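Long-range contacts in Low molecular weight phosphotyrosine phosphatase family protein (Streptococcus pyogenes, PDB 5GOT), which catalyses the hydrolysis of phosphate esters on protein tyrosine residues, as a low molecular weight protein tyrosine phosphatase: residues M1-F6 against V30-S35; E34-S39 against K69-T74; D75-D80 against H99-K104; Y106-G111 against Q134-R139. All coordinates share one frame; numbering follows the deposited sequence.

Contact 1: M1-F6 against V30-S35; sequences MKKVCF and VMMIES
Lys2 to Phe6 runs beside Met31 to Ser35 as a pair of neighbouring parallel strands, tied by four backbone hydrogen bonds. Lys2 O accepts from Met32 N at 2.8 Å and Val4 N gives to Met32 O at 2.7 Å, both almost straight; Glu34 N to Val4 O and Phe6 N to Glu34 O, the latter at 3.1 Å, continue the series. CA-H...O contacts lie between them, among them Ile33 CA to Val4 O. Helix 14-23 connects the two strands in a beta-alpha-beta unit, the start of the parallel sheet of the low molecular weight phosphatase fold. Val4, Phe6, Met31 and Ile33 make the apolar contacts on their shared face. Val4 CG2, anti to the carbonyl carbon, reaches Met31 SD at 3.8 Å, while Ile33 CG2 meets the Phe6 ring at its edge, 3.7 Å from CE2. Val4 CG1 lies over one face of that ring, toward its rim, and Met22 of the helix touches Phe6, Met31 and Ile33. At the N-terminal end of the pair, Met1 bends at chi2 (113°), which brings its SD 3.6 Å from Met31 N. Its side chain crosses that of Met32 at about a right angle, CG to CB 4.1 Å.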
loop_
_atom_site.group_PDB
_atom_site.type_symbol
_atom_site.label_atom_id
_atom_site.label_comp_id
_atom_site.label_asym_id
_atom_site.label_seq_id
_atom_site.Cartn_x
_atom_site.Cartn_y
_atom_site.Cartn_z
ATOM N N MET A 1 -12.845 -9.836 8.502
ATOM C CA MET A 1 -12.037 -8.659 8.209
ATOM C C MET A 1 -10.837 -8.988 7.329
ATOM O O MET A 1 -9.906 -9.672 7.758
ATOM C CB MET A 1 -11.555 -8.011 9.500
ATOM C CG MET A 1 -10.636 -6.835 9.283
ATOM S SD MET A 1 -11.397 -5.289 9.799
ATOM C CE MET A 1 -11.476 -5.523 11.579
ATOM N N LYS A 2 -10.856 -8.491 6.097
ATOM C CA LYS A 2 -9.711 -8.655 5.214
ATOM C C LYS A 2 -8.556 -7.784 5.695
ATOM O O LYS A 2 -8.760 -6.658 6.156
ATOM C CB LYS A 2 -10.103 -8.303 3.780
ATOM C CG LYS A 2 -11.203 -9.212 3.214
ATOM C CD LYS A 2 -11.570 -8.826 1.782
ATOM C CE LYS A 2 -12.294 -9.962 1.043
ATOM N NZ LYS A 2 -13.616 -10.300 1.652
ATOM N N LYS A 3 -7.341 -8.328 5.616
ATOM C CA LYS A 3 -6.123 -7.670 6.079
ATOM C C LYS A 3 -5.231 -7.395 4.873
ATOM O O LYS A 3 -4.771 -8.327 4.204
ATOM C CB LYS A 3 -5.387 -8.531 7.116
ATOM C CG LYS A 3 -6.253 -8.993 8.283
ATOM C CD LYS A 3 -5.724 -10.317 8.861
ATOM C CE LYS A 3 -6.802 -11.091 9.607
ATOM N NZ LYS A 3 -7.020 -10.556 10.985
ATOM N N VAL A 4 -4.987 -6.126 4.592
ATOM C CA VAL A 4 -4.283 -5.724 3.383
ATOM C C VAL A 4 -3.005 -4.997 3.773
ATOM O O VAL A 4 -3.018 -4.153 4.672
ATOM C CB VAL A 4 -5.174 -4.831 2.501
ATOM C CG1 VAL A 4 -4.366 -4.279 1.335
ATOM C CG2 VAL A 4 -6.389 -5.617 2.017
ATOM N N CYS A 5 -1.904 -5.321 3.095
ATOM C CA CYS A 5 -0.618 -4.666 3.325
ATOM C C CYS A 5 -0.020 -4.224 1.997
ATOM O O CYS A 5 0.323 -5.069 1.167
ATOM C CB CYS A 5 0.353 -5.607 4.033
ATOM S SG CYS A 5 1.899 -4.798 4.509
ATOM N N PHE A 6 0.136 -2.915 1.805
ATOM C CA PHE A 6 0.816 -2.395 0.622
ATOM C C PHE A 6 2.309 -2.342 0.879
ATOM O O PHE A 6 2.747 -2.033 1.984
ATOM C CB PHE A 6 0.313 -0.999 0.251
ATOM C CG PHE A 6 -1.162 -0.948 -0.011
ATOM C CD1 PHE A 6 -1.677 -1.338 -1.240
ATOM C CD2 PHE A 6 -2.036 -0.533 0.983
ATOM C CE1 PHE A 6 -3.036 -1.308 -1.467
ATOM C CE2 PHE A 6 -3.393 -0.494 0.762
ATOM C CZ PHE A 6 -3.893 -0.876 -0.469
ATOM N N VAL A 30 -14.224 -2.909 8.464
ATOM C CA VAL A 30 -14.384 -3.930 7.436
ATOM C C VAL A 30 -13.088 -4.241 6.687
ATOM O O VAL A 30 -13.002 -5.300 6.043
ATOM C CB VAL A 30 -15.513 -3.544 6.453
ATOM C CG1 VAL A 30 -15.067 -2.465 5.505
ATOM C CG2 VAL A 30 -16.043 -4.759 5.705
ATOM N N MET A 31 -12.051 -3.403 6.772
ATOM C CA MET A 31 -10.755 -3.749 6.195
ATOM C C MET A 31 -9.629 -3.227 7.075
ATOM O O MET A 31 -9.651 -2.071 7.512
ATOM C CB MET A 31 -10.612 -3.198 4.770
ATOM C CG MET A 31 -9.410 -3.756 4.019
ATOM S SD MET A 31 -9.157 -3.006 2.395
ATOM C CE MET A 31 -10.618 -3.536 1.511
ATOM N N MET A 32 -8.646 -4.081 7.337
ATOM C CA MET A 32 -7.475 -3.708 8.112
ATOM C C MET A 32 -6.324 -3.466 7.144
ATOM O O MET A 32 -6.017 -4.328 6.314
ATOM C CB MET A 32 -7.133 -4.803 9.126
ATOM C CG MET A 32 -5.979 -4.491 10.073
ATOM S SD MET A 32 -4.414 -5.210 9.525
ATOM C CE MET A 32 -3.578 -5.473 11.086
ATOM N N ILE A 33 -5.713 -2.285 7.224
ATOM C CA ILE A 33 -4.805 -1.803 6.187
ATOM C C ILE A 33 -3.528 -1.310 6.843
ATOM O O ILE A 33 -3.579 -0.510 7.784
ATOM C CB ILE A 33 -5.446 -0.685 5.345
ATOM C CG1 ILE A 33 -6.735 -1.178 4.694
ATOM C CG2 ILE A 33 -4.495 -0.232 4.258
ATOM C CD1 ILE A 33 -7.645 -0.065 4.267
ATOM N N GLU A 34 -2.390 -1.809 6.364
ATOM C CA GLU A 34 -1.069 -1.403 6.824
ATOM C C GLU A 34 -0.152 -1.336 5.607
ATOM O O GLU A 34 -0.572 -1.614 4.480
ATOM C CB GLU A 34 -0.529 -2.356 7.895
ATOM C CG GLU A 34 -1.298 -2.256 9.216
ATOM C CD GLU A 34 -0.553 -2.883 10.377
ATOM O OE1 GLU A 34 -1.200 -3.279 11.371
ATOM O OE2 GLU A 34 0.686 -2.995 10.283
ATOM N N SER A 35 1.103 -0.946 5.828
ATOM C CA SER A 35 2.094 -0.931 4.760
ATOM C C SER A 35 3.458 -1.319 5.316
ATOM O O SER A 35 3.725 -1.196 6.516
ATOM C CB SER A 35 2.162 0.438 4.050
ATOM O OG SER A 35 2.551 1.491 4.937
#

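Contact 2: E34-S39 against K69-T74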
loop_
_atom_site.group_PDB
_atom_site.type_symbol
_atom_site.label_atom_id
_atom_site.label_comp_id
_atom_site.label_asym_id
_atom_site.label_seq_id
_atom_site.Cartn_x
_atom_site.Cartn_y
_atom_site.Cartn_z
ATOM N N GLU A 34 -2.390 -1.809 6.364
ATOM C CA GLU A 34 -1.069 -1.403 6.824
ATOM C C GLU A 34 -0.152 -1.336 5.607
ATOM O O GLU A 34 -0.572 -1.614 4.480
ATOM C CB GLU A 34 -0.529 -2.356 7.895
ATOM C CG GLU A 34 -1.298 -2.256 9.216
ATOM C CD GLU A 34 -0.553 -2.883 10.377
ATOM O OE1 GLU A 34 -1.200 -3.279 11.371
ATOM O OE2 GLU A 34 0.686 -2.995 10.283
ATOM N N SER A 35 1.103 -0.946 5.828
ATOM C CA SER A 35 2.094 -0.931 4.760
ATOM C C SER A 35 3.458 -1.319 5.316
ATOM O O SER A 35 3.725 -1.196 6.516
ATOM C CB SER A 35 2.162 0.438 4.050
ATOM O OG SER A 35 2.551 1.491 4.937
ATOM N N ARG A 36 4.320 -1.807 4.425
ATOM C CA ARG A 36 5.635 -2.298 4.817
ATOM C C ARG A 36 6.639 -2.061 3.699
ATOM O O ARG A 36 6.279 -1.736 2.559
ATOM C CB ARG A 36 5.612 -3.800 5.140
ATOM C CG ARG A 36 4.750 -4.204 6.308
ATOM C CD ARG A 36 5.427 -3.981 7.661
ATOM N NE ARG A 36 4.613 -4.607 8.693
ATOM C CZ ARG A 36 3.532 -4.047 9.225
ATOM N NH1 ARG A 36 3.153 -2.828 8.843
ATOM N NH2 ARG A 36 2.830 -4.704 10.138
ATOM N N ALA A 37 7.907 -2.287 4.032
ATOM C CA ALA A 37 9.027 -2.213 3.105
ATOM C C ALA A 37 9.560 -3.610 2.818
ATOM O O ALA A 37 9.538 -4.480 3.689
ATOM C CB ALA A 37 10.171 -1.367 3.676
ATOM N N THR A 38 10.077 -3.823 1.602
ATOM C CA THR A 38 10.804 -5.075 1.378
ATOM C C THR A 38 12.186 -5.037 2.017
ATOM O O THR A 38 12.709 -6.085 2.413
ATOM C CB THR A 38 10.943 -5.397 -0.117
ATOM O OG1 THR A 38 11.745 -4.400 -0.761
ATOM C CG2 THR A 38 9.584 -5.445 -0.785
ATOM N N SER A 39 12.786 -3.851 2.132
ATOM C CA SER A 39 14.153 -3.686 2.614
ATOM C C SER A 39 14.187 -3.033 3.989
ATOM O O SER A 39 13.168 -2.584 4.522
ATOM C CB SER A 39 14.972 -2.827 1.657
ATOM O OG SER A 39 14.677 -1.458 1.892
ATOM N N LYS A 69 8.664 0.320 8.050
ATOM C CA LYS A 69 8.764 -0.951 8.767
ATOM C C LYS A 69 8.913 -2.081 7.754
ATOM O O LYS A 69 8.106 -2.194 6.822
ATOM C CB LYS A 69 7.531 -1.178 9.657
ATOM C CG LYS A 69 7.549 -2.474 10.484
ATOM C CD LYS A 69 6.380 -2.535 11.477
ATOM C CE LYS A 69 6.259 -3.956 12.113
ATOM N NZ LYS A 69 5.287 -4.043 13.278
ATOM N N GLN A 70 9.965 -2.886 7.910
ATOM C CA GLN A 70 10.203 -3.985 6.989
ATOM C C GLN A 70 9.226 -5.120 7.271
ATOM O O GLN A 70 8.886 -5.393 8.429
ATOM C CB GLN A 70 11.645 -4.483 7.093
ATOM C CG GLN A 70 12.008 -5.534 6.044
ATOM C CD GLN A 70 13.481 -5.931 6.054
ATOM O OE1 GLN A 70 14.138 -5.952 7.102
ATOM N NE2 GLN A 70 14.001 -6.259 4.881
ATOM N N ILE A 71 8.742 -5.754 6.197
ATOM C CA ILE A 71 7.780 -6.844 6.331
ATOM C C ILE A 71 8.444 -8.031 7.021
ATOM O O ILE A 71 9.631 -8.313 6.809
ATOM C CB ILE A 71 7.210 -7.214 4.948
ATOM C CG1 ILE A 71 6.023 -8.177 5.097
ATOM C CG2 ILE A 71 8.288 -7.802 4.061
ATOM C CD1 ILE A 71 5.183 -8.320 3.837
ATOM N N THR A 72 7.687 -8.725 7.870
ATOM C CA THR A 72 8.220 -9.811 8.687
ATOM C C THR A 72 7.518 -11.125 8.375
ATOM O O THR A 72 6.458 -11.162 7.749
ATOM C CB THR A 72 8.076 -9.510 10.189
ATOM O OG1 THR A 72 6.687 -9.472 10.544
ATOM C CG2 THR A 72 8.746 -8.170 10.558
ATOM N N ILE A 73 8.116 -12.219 8.862
ATOM C CA ILE A 73 7.487 -13.531 8.718
ATOM C C ILE A 73 6.094 -13.513 9.324
ATOM O O ILE A 73 5.150 -14.093 8.770
ATOM C CB ILE A 73 8.364 -14.627 9.357
ATOM C CG1 ILE A 73 9.668 -14.791 8.576
ATOM C CG2 ILE A 73 7.610 -15.959 9.413
ATOM C CD1 ILE A 73 10.581 -15.878 9.142
ATOM N N THR A 74 5.934 -12.829 10.460
ATOM C CA THR A 74 4.604 -12.701 11.045
ATOM C C THR A 74 3.633 -12.082 10.053
ATOM O O THR A 74 2.477 -12.517 9.939
ATOM C CB THR A 74 4.652 -11.849 12.313
ATOM O OG1 THR A 74 5.872 -12.099 13.027
ATOM C CG2 THR A 74 3.462 -12.189 13.187
#
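Ala37 and Gln70 form a single backbone bridge where the end of strand 31-37 meets the loop before helix 73-78. Two backbone hydrogen bonds make it: Ala37 N to Lys69 O at 2.8 Å, and Ile71 N to Ala37 O at 2.9 Å, the second donor lying in the carbonyl plane. A third bond comes from a side chain. Gln70, with CG anti to the backbone N (chi1 -174°) and the chain extended beyond it, carries NE2 to Thr38 O at 2.8 Å; the bond is nearly straight, but the amide nitrogen stands above the carbonyl plane.

The charged groups are gathered round Arg36. Its NH1 and NH2 both grip Glu34 OE2 in a salt bridge, NH2 at 2.7 Å, and NH1 also donates to Ser35 O. Asp75 takes NE, so these bonds fix the rotation of the guanidinium. Lys69 runs side by side with Arg36 in the same direction, its CD 3.8 Å above the centre of the guanidinium face. Lys69 NZ lies 4.0 Å from Arg36 NH2, a like-charge approach that the two carboxylates may offset.

Among the carbon contacts, Arg36 CB meets Ile71 CB at 3.8 Å. Ile71 packs beyond this on Leu93 and Met96 of helix 87-96, Arg36 touches Cys5 of strand 2-8, and Thr72 is the N-cap of helix 73-78.

Contact 3: D75-D80 against H99-K104; sequences DFNTFD and HQWDSK
Lys104 drives its ammonium group into the C-terminal end of helix 73-78, where NZ donates to two backbone carbonyls: Phe76 O at 2.7 Å and Phe79 O at 2.9 Å. A water accepts a third bond from NZ and passes it on to Asn77 O. The side chain is bent at chi3 (78°), which turns CE toward Phe79 O, and the positive charge probably interacts well with the helix dipole at this end.

Trp101 lies against the same turn. Phe76 CB sits over the face of its five-membered ring, a CH-pi contact 4.0 Å from the centroid, and Phe76 O stands above the centre of the indole. The two aromatic rings are near parallel, at 20°, yet slid so far apart that they barely overlap. Asn77 OD1 comes 3.1 Å from Trp101 CH2, its amide steeply inclined to the indole and ND2 bonded to Ile73 O.

Phe76 continues onto Leu93 and Met96 of helix 87-96, while Phe79 turns to strands 2-8 and 31-37; the loop 99-104 closes over helix 73-78 just before strand 105-107.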
loop_
_atom_site.group_PDB
_atom_site.type_symbol
_atom_site.label_atom_id
_atom_site.label_comp_id
_atom_site.label_asym_id
_atom_site.label_seq_id
_atom_site.Cartn_x
_atom_site.Cartn_y
_atom_site.Cartn_z
ATOM N N ASP A 75 4.091 -11.055 9.333
ATOM C CA ASP A 75 3.226 -10.354 8.388
ATOM C C ASP A 75 2.777 -11.269 7.262
ATOM O O ASP A 75 1.600 -11.265 6.877
ATOM C CB ASP A 75 3.953 -9.140 7.817
ATOM C CG ASP A 75 4.317 -8.131 8.872
ATOM O OD1 ASP A 75 3.516 -7.950 9.814
ATOM O OD2 ASP A 75 5.398 -7.508 8.737
ATOM N N PHE A 76 3.713 -12.034 6.686
ATOM C CA PHE A 76 3.337 -12.949 5.608
ATOM C C PHE A 76 2.274 -13.944 6.059
ATOM O O PHE A 76 1.460 -14.385 5.240
ATOM C CB PHE A 76 4.555 -13.709 5.083
ATOM C CG PHE A 76 5.425 -12.917 4.160
ATOM C CD1 PHE A 76 5.076 -12.758 2.818
ATOM C CD2 PHE A 76 6.613 -12.365 4.610
ATOM C CE1 PHE A 76 5.899 -12.044 1.952
ATOM C CE2 PHE A 76 7.437 -11.648 3.753
ATOM C CZ PHE A 76 7.078 -11.486 2.417
ATOM N N ASN A 77 2.264 -14.306 7.352
ATOM C CA ASN A 77 1.258 -15.229 7.874
ATOM C C ASN A 77 -0.060 -14.531 8.168
ATOM O O ASN A 77 -1.134 -15.115 7.967
ATOM C CB ASN A 77 1.766 -15.905 9.150
ATOM C CG ASN A 77 2.652 -17.097 8.862
ATOM O OD1 ASN A 77 2.165 -18.216 8.705
ATOM N ND2 ASN A 77 3.962 -16.862 8.781
ATOM N N THR A 78 0.007 -13.289 8.648
ATOM C CA THR A 78 -1.179 -12.587 9.127
ATOM C C THR A 78 -1.974 -11.934 7.997
ATOM O O THR A 78 -3.210 -11.978 8.005
ATOM C CB THR A 78 -0.767 -11.528 10.148
ATOM O OG1 THR A 78 0.124 -12.119 11.102
ATOM C CG2 THR A 78 -1.998 -10.973 10.865
ATOM N N PHE A 79 -1.312 -11.287 7.043
ATOM C CA PHE A 79 -2.055 -10.523 6.044
ATOM C C PHE A 79 -2.699 -11.447 5.017
ATOM O O PHE A 79 -2.149 -12.489 4.659
ATOM C CB PHE A 79 -1.144 -9.497 5.359
ATOM C CG PHE A 79 -0.829 -8.309 6.230
ATOM C CD1 PHE A 79 -1.775 -7.308 6.434
ATOM C CD2 PHE A 79 0.394 -8.203 6.859
ATOM C CE1 PHE A 79 -1.491 -6.213 7.252
ATOM C CE2 PHE A 79 0.681 -7.119 7.694
ATOM C CZ PHE A 79 -0.267 -6.125 7.879
ATOM N N ASP A 80 -3.898 -11.072 4.578
ATOM C CA ASP A 80 -4.581 -11.803 3.522
ATOM C C ASP A 80 -4.098 -11.394 2.139
ATOM O O ASP A 80 -4.040 -12.226 1.232
ATOM C CB ASP A 80 -6.086 -11.574 3.633
ATOM C CG ASP A 80 -6.642 -12.030 4.965
ATOM O OD1 ASP A 80 -6.239 -13.126 5.423
ATOM O OD2 ASP A 80 -7.470 -11.296 5.547
ATOM N N HIS A 99 8.726 -18.112 -1.617
ATOM C CA HIS A 99 7.588 -18.525 -2.429
ATOM C C HIS A 99 6.576 -19.350 -1.644
ATOM O O HIS A 99 5.803 -20.109 -2.237
ATOM C CB HIS A 99 8.067 -19.289 -3.664
ATOM C CG HIS A 99 8.836 -18.445 -4.634
ATOM N ND1 HIS A 99 8.231 -17.760 -5.667
ATOM C CD2 HIS A 99 10.160 -18.187 -4.737
ATOM C CE1 HIS A 99 9.148 -17.118 -6.365
ATOM N NE2 HIS A 99 10.327 -17.356 -5.820
ATOM N N GLN A 100 6.554 -19.209 -0.316
ATOM C CA GLN A 100 5.627 -19.942 0.536
ATOM C C GLN A 100 4.219 -19.362 0.529
ATOM O O GLN A 100 3.281 -20.037 0.983
ATOM C CB GLN A 100 6.143 -19.964 1.972
ATOM C CG GLN A 100 7.526 -20.556 2.138
ATOM C CD GLN A 100 8.019 -20.465 3.582
ATOM O OE1 GLN A 100 9.009 -19.781 3.871
ATOM N NE2 GLN A 100 7.331 -21.154 4.494
ATOM N N TRP A 101 4.053 -18.141 0.015
ATOM C CA TRP A 101 2.811 -17.389 0.115
ATOM C C TRP A 101 2.459 -16.685 -1.194
ATOM O O TRP A 101 1.835 -15.619 -1.171
ATOM C CB TRP A 101 2.909 -16.333 1.215
ATOM C CG TRP A 101 3.388 -16.866 2.516
ATOM C CD1 TRP A 101 4.665 -16.806 3.028
ATOM C CD2 TRP A 101 2.596 -17.548 3.481
ATOM N NE1 TRP A 101 4.701 -17.416 4.268
ATOM C CE2 TRP A 101 3.444 -17.878 4.567
ATOM C CE3 TRP A 101 1.248 -17.915 3.539
ATOM C CZ2 TRP A 101 2.981 -18.555 5.688
ATOM C CZ3 TRP A 101 0.788 -18.579 4.666
ATOM C CH2 TRP A 101 1.650 -18.894 5.719
ATOM N N ASP A 102 2.859 -17.243 -2.340
ATOM C CA ASP A 102 2.759 -16.468 -3.576
ATOM C C ASP A 102 1.322 -16.086 -3.890
ATOM O O ASP A 102 1.083 -15.052 -4.521
ATOM C CB ASP A 102 3.371 -17.237 -4.741
ATOM C CG ASP A 102 4.867 -17.198 -4.722
ATOM O OD1 ASP A 102 5.428 -16.527 -3.834
ATOM O OD2 ASP A 102 5.486 -17.821 -5.601
ATOM N N SER A 103 0.349 -16.885 -3.441
ATOM C CA SER A 103 -1.040 -16.582 -3.748
ATOM C C SER A 103 -1.606 -15.430 -2.925
ATOM O O SER A 103 -2.713 -14.965 -3.230
ATOM C CB SER A 103 -1.927 -17.823 -3.568
ATOM O OG SER A 103 -2.197 -18.051 -2.204
ATOM N N LYS A 104 -0.906 -14.932 -1.909
ATOM C CA LYS A 104 -1.354 -13.682 -1.300
ATOM C C LYS A 104 -0.627 -12.449 -1.837
ATOM O O LYS A 104 -0.910 -11.338 -1.377
ATOM C CB LYS A 104 -1.244 -13.734 0.232
ATOM C CG LYS A 104 -0.318 -14.768 0.799
ATOM C CD LYS A 104 -0.165 -14.627 2.322
ATOM C CE LYS A 104 -1.349 -15.202 3.103
ATOM N NZ LYS A 104 -1.068 -15.176 4.583
HETATM O O HOH W 1 -2.111 -17.472 6.064
#

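Contact 4: Y106-G111 against Q134-R139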
loop_
_atom_site.group_PDB
_atom_site.type_symbol
_atom_site.label_atom_id
_atom_site.label_comp_id
_atom_site.label_asym_id
_atom_site.label_seq_id
_atom_site.Cartn_x
_atom_site.Cartn_y
_atom_site.Cartn_z
ATOM N N TYR A 106 0.273 -9.685 -4.720
ATOM C CA TYR A 106 -0.374 -9.048 -5.859
ATOM C C TYR A 106 0.407 -7.815 -6.296
ATOM O O TYR A 106 1.087 -7.170 -5.498
ATOM C CB TYR A 106 -1.805 -8.576 -5.532
ATOM C CG TYR A 106 -2.799 -9.651 -5.107
ATOM C CD1 TYR A 106 -2.775 -10.173 -3.818
ATOM C CD2 TYR A 106 -3.794 -10.096 -5.979
ATOM C CE1 TYR A 106 -3.689 -11.135 -3.412
ATOM C CE2 TYR A 106 -4.724 -11.068 -5.577
ATOM C CZ TYR A 106 -4.662 -11.569 -4.289
ATOM O OH TYR A 106 -5.561 -12.523 -3.847
ATOM N N LEU A 107 0.268 -7.473 -7.570
ATOM C CA LEU A 107 0.748 -6.199 -8.087
ATOM C C LEU A 107 -0.345 -5.146 -7.929
ATOM O O LEU A 107 -1.495 -5.377 -8.314
ATOM C CB LEU A 107 1.148 -6.337 -9.556
ATOM C CG LEU A 107 1.702 -5.068 -10.211
ATOM C CD1 LEU A 107 2.998 -4.652 -9.542
ATOM C CD2 LEU A 107 1.929 -5.321 -11.699
ATOM N N PHE A 108 0.028 -3.979 -7.389
ATOM C CA PHE A 108 -0.952 -2.928 -7.117
ATOM C C PHE A 108 -1.776 -2.556 -8.347
ATOM O O PHE A 108 -2.994 -2.366 -8.242
ATOM C CB PHE A 108 -0.253 -1.681 -6.560
ATOM C CG PHE A 108 -1.197 -0.568 -6.222
ATOM C CD1 PHE A 108 -1.853 -0.549 -4.998
ATOM C CD2 PHE A 108 -1.410 0.479 -7.116
ATOM C CE1 PHE A 108 -2.727 0.481 -4.675
ATOM C CE2 PHE A 108 -2.272 1.510 -6.802
ATOM C CZ PHE A 108 -2.942 1.508 -5.579
ATOM N N ARG A 109 -1.133 -2.411 -9.505
ATOM C CA ARG A 109 -1.851 -2.112 -10.731
ATOM C C ARG A 109 -1.007 -2.586 -11.906
ATOM O O ARG A 109 0.219 -2.467 -11.886
ATOM C CB ARG A 109 -2.176 -0.609 -10.855
ATOM C CG ARG A 109 -0.977 0.280 -11.152
ATOM C CD ARG A 109 -1.373 1.772 -11.244
ATOM N NE ARG A 109 -2.340 2.054 -12.303
ATOM C CZ ARG A 109 -2.014 2.324 -13.567
ATOM N NH1 ARG A 109 -0.742 2.333 -13.939
ATOM N NH2 ARG A 109 -2.960 2.574 -14.464
ATOM N N GLU A 110 -1.669 -3.143 -12.914
ATOM C CA GLU A 110 -0.950 -3.628 -14.082
ATOM C C GLU A 110 -0.212 -2.480 -14.762
ATOM O O GLU A 110 -0.750 -1.380 -14.913
ATOM C CB GLU A 110 -1.926 -4.308 -15.045
ATOM C CG GLU A 110 -2.495 -5.599 -14.453
ATOM C CD GLU A 110 -1.407 -6.614 -14.168
ATOM O OE1 GLU A 110 -0.699 -7.009 -15.115
ATOM O OE2 GLU A 110 -1.236 -7.013 -12.990
ATOM N N GLY A 111 1.037 -2.740 -15.150
ATOM C CA GLY A 111 1.937 -1.688 -15.603
ATOM C C GLY A 111 2.714 -1.007 -14.487
ATOM O O GLY A 111 3.904 -0.702 -14.637
ATOM N N GLN A 134 -9.370 2.441 -5.619
ATOM C CA GLN A 134 -10.763 2.221 -6.002
ATOM C C GLN A 134 -10.943 0.845 -6.630
ATOM O O GLN A 134 -11.929 0.153 -6.353
ATOM C CB GLN A 134 -11.228 3.312 -6.969
ATOM C CG GLN A 134 -11.626 4.618 -6.290
ATOM C CD GLN A 134 -12.838 4.450 -5.388
ATOM O OE1 GLN A 134 -13.672 3.565 -5.607
ATOM N NE2 GLN A 134 -12.935 5.289 -4.355
ATOM N N ASP A 135 -9.995 0.432 -7.475
ATOM C CA ASP A 135 -10.085 -0.877 -8.103
ATOM C C ASP A 135 -9.960 -1.996 -7.081
ATOM O O ASP A 135 -10.701 -2.981 -7.151
ATOM C CB ASP A 135 -9.027 -1.014 -9.187
ATOM C CG ASP A 135 -9.317 -0.128 -10.386
ATOM O OD1 ASP A 135 -10.389 0.532 -10.406
ATOM O OD2 ASP A 135 -8.484 -0.109 -11.312
ATOM N N TRP A 136 -9.033 -1.866 -6.122
ATOM C CA TRP A 136 -8.911 -2.887 -5.084
ATOM C C TRP A 136 -10.181 -2.987 -4.252
ATOM O O TRP A 136 -10.589 -4.087 -3.864
ATOM C CB TRP A 136 -7.692 -2.617 -4.194
ATOM C CG TRP A 136 -6.450 -3.072 -4.884
ATOM C CD1 TRP A 136 -5.434 -2.287 -5.373
ATOM C CD2 TRP A 136 -6.126 -4.417 -5.242
ATOM N NE1 TRP A 136 -4.492 -3.073 -5.998
ATOM C CE2 TRP A 136 -4.895 -4.384 -5.926
ATOM C CE3 TRP A 136 -6.760 -5.652 -5.050
ATOM C CZ2 TRP A 136 -4.283 -5.537 -6.411
ATOM C CZ3 TRP A 136 -6.146 -6.796 -5.525
ATOM C CH2 TRP A 136 -4.924 -6.733 -6.199
ATOM N N LEU A 137 -10.843 -1.859 -4.002
ATOM C CA LEU A 137 -12.106 -1.894 -3.273
ATOM C C LEU A 137 -13.141 -2.735 -4.013
ATOM O O LEU A 137 -13.799 -3.598 -3.419
ATOM C CB LEU A 137 -12.617 -0.470 -3.067
ATOM C CG LEU A 137 -13.766 -0.289 -2.079
ATOM C CD1 LEU A 137 -13.247 -0.351 -0.652
ATOM C CD2 LEU A 137 -14.510 1.031 -2.362
ATOM N N SER A 138 -13.299 -2.493 -5.317
ATOM C CA SER A 138 -14.278 -3.240 -6.093
ATOM C C SER A 138 -13.882 -4.703 -6.207
ATOM O O SER A 138 -14.742 -5.576 -6.360
ATOM C CB SER A 138 -14.428 -2.627 -7.481
ATOM O OG SER A 138 -13.367 -3.062 -8.304
ATOM N N ARG A 139 -12.590 -4.986 -6.118
ATOM C CA ARG A 139 -12.124 -6.358 -6.187
ATOM C C ARG A 139 -12.343 -7.098 -4.869
ATOM O O ARG A 139 -12.735 -8.272 -4.867
ATOM C CB ARG A 139 -10.650 -6.355 -6.577
ATOM C CG ARG A 139 -10.116 -7.682 -6.954
ATOM C CD ARG A 139 -9.739 -7.739 -8.429
ATOM N NE ARG A 139 -8.976 -8.964 -8.612
ATOM C CZ ARG A 139 -7.681 -9.010 -8.896
ATOM N NH1 ARG A 139 -7.002 -7.886 -9.103
ATOM N NH2 ARG A 139 -7.076 -10.191 -9.000
#
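Trp136 reaches from helix 122-140 to the end of strand 105-107, its indole lying between Tyr106 and Phe108. Trp136 CG is anti to the carbonyl carbon (chi1 -79°), and a chi2 of 112° turns the rings so that the NE1 and CZ2 edge confronts the backbone opposite. NE1 donates to Phe108 O at 2.8 Å. The nitrogen lies in the carbonyl plane, on a lone pair, but the N-H...O angle of 138° bends the bond, and the oxygen is tilted from the indole plane. Next along the same edge, CZ2 comes within 3.4 Å of Leu107 O.

Tyr106 receives the far end of the indole: CH2 lies 3.6 Å from its CD2 and 3.7 Å from its CB. This is an offset edge-to-face pair, the edge of Trp136 directed at the face of the tyrosine. Phe108 points its CB away from the helix, yet CG, anti to the backbone N, comes within 4.1 Å of Trp136 NE1, and the ring meets the indole obliquely, CE1 to Trp136 CD1 3.9 Å. Arg139 brings NH2 to the edge of the Tyr106 ring, 4.2 Å from CE2.

Ile83 of the adjoining strand touches both Phe108 and Trp136. The three rings form an aromatic cluster that fastens helix 122-140 to the outermost strand 105-107 in this alpha/beta phosphatase fold.

Contacts 1, 2 and 4 involve strands of the parallel sheet, whose strand order is 31-37, 2-8, 81-84, 105-107, and contact 3 lies beside it. Contact 1 joins the first two of these strands, and contact 2 continues from it along strand 31-37, sharing Glu34 and Ser35, with centres about 13 Å apart. Helix 73-78 then links contacts 2 and 3, whose centres are about 12 Å apart. Contact 3 also reaches back to contact 1 through Lys3 and Asp80. Contact 4, last along the chain, secures the other sheet edge; it is about 19 Å from contact 2, centre to centre, and meets contact 1 where Phe6 touches Phe108. Together they tie both edges of the sheet to the surrounding helices and loops of one compact phosphatase domain.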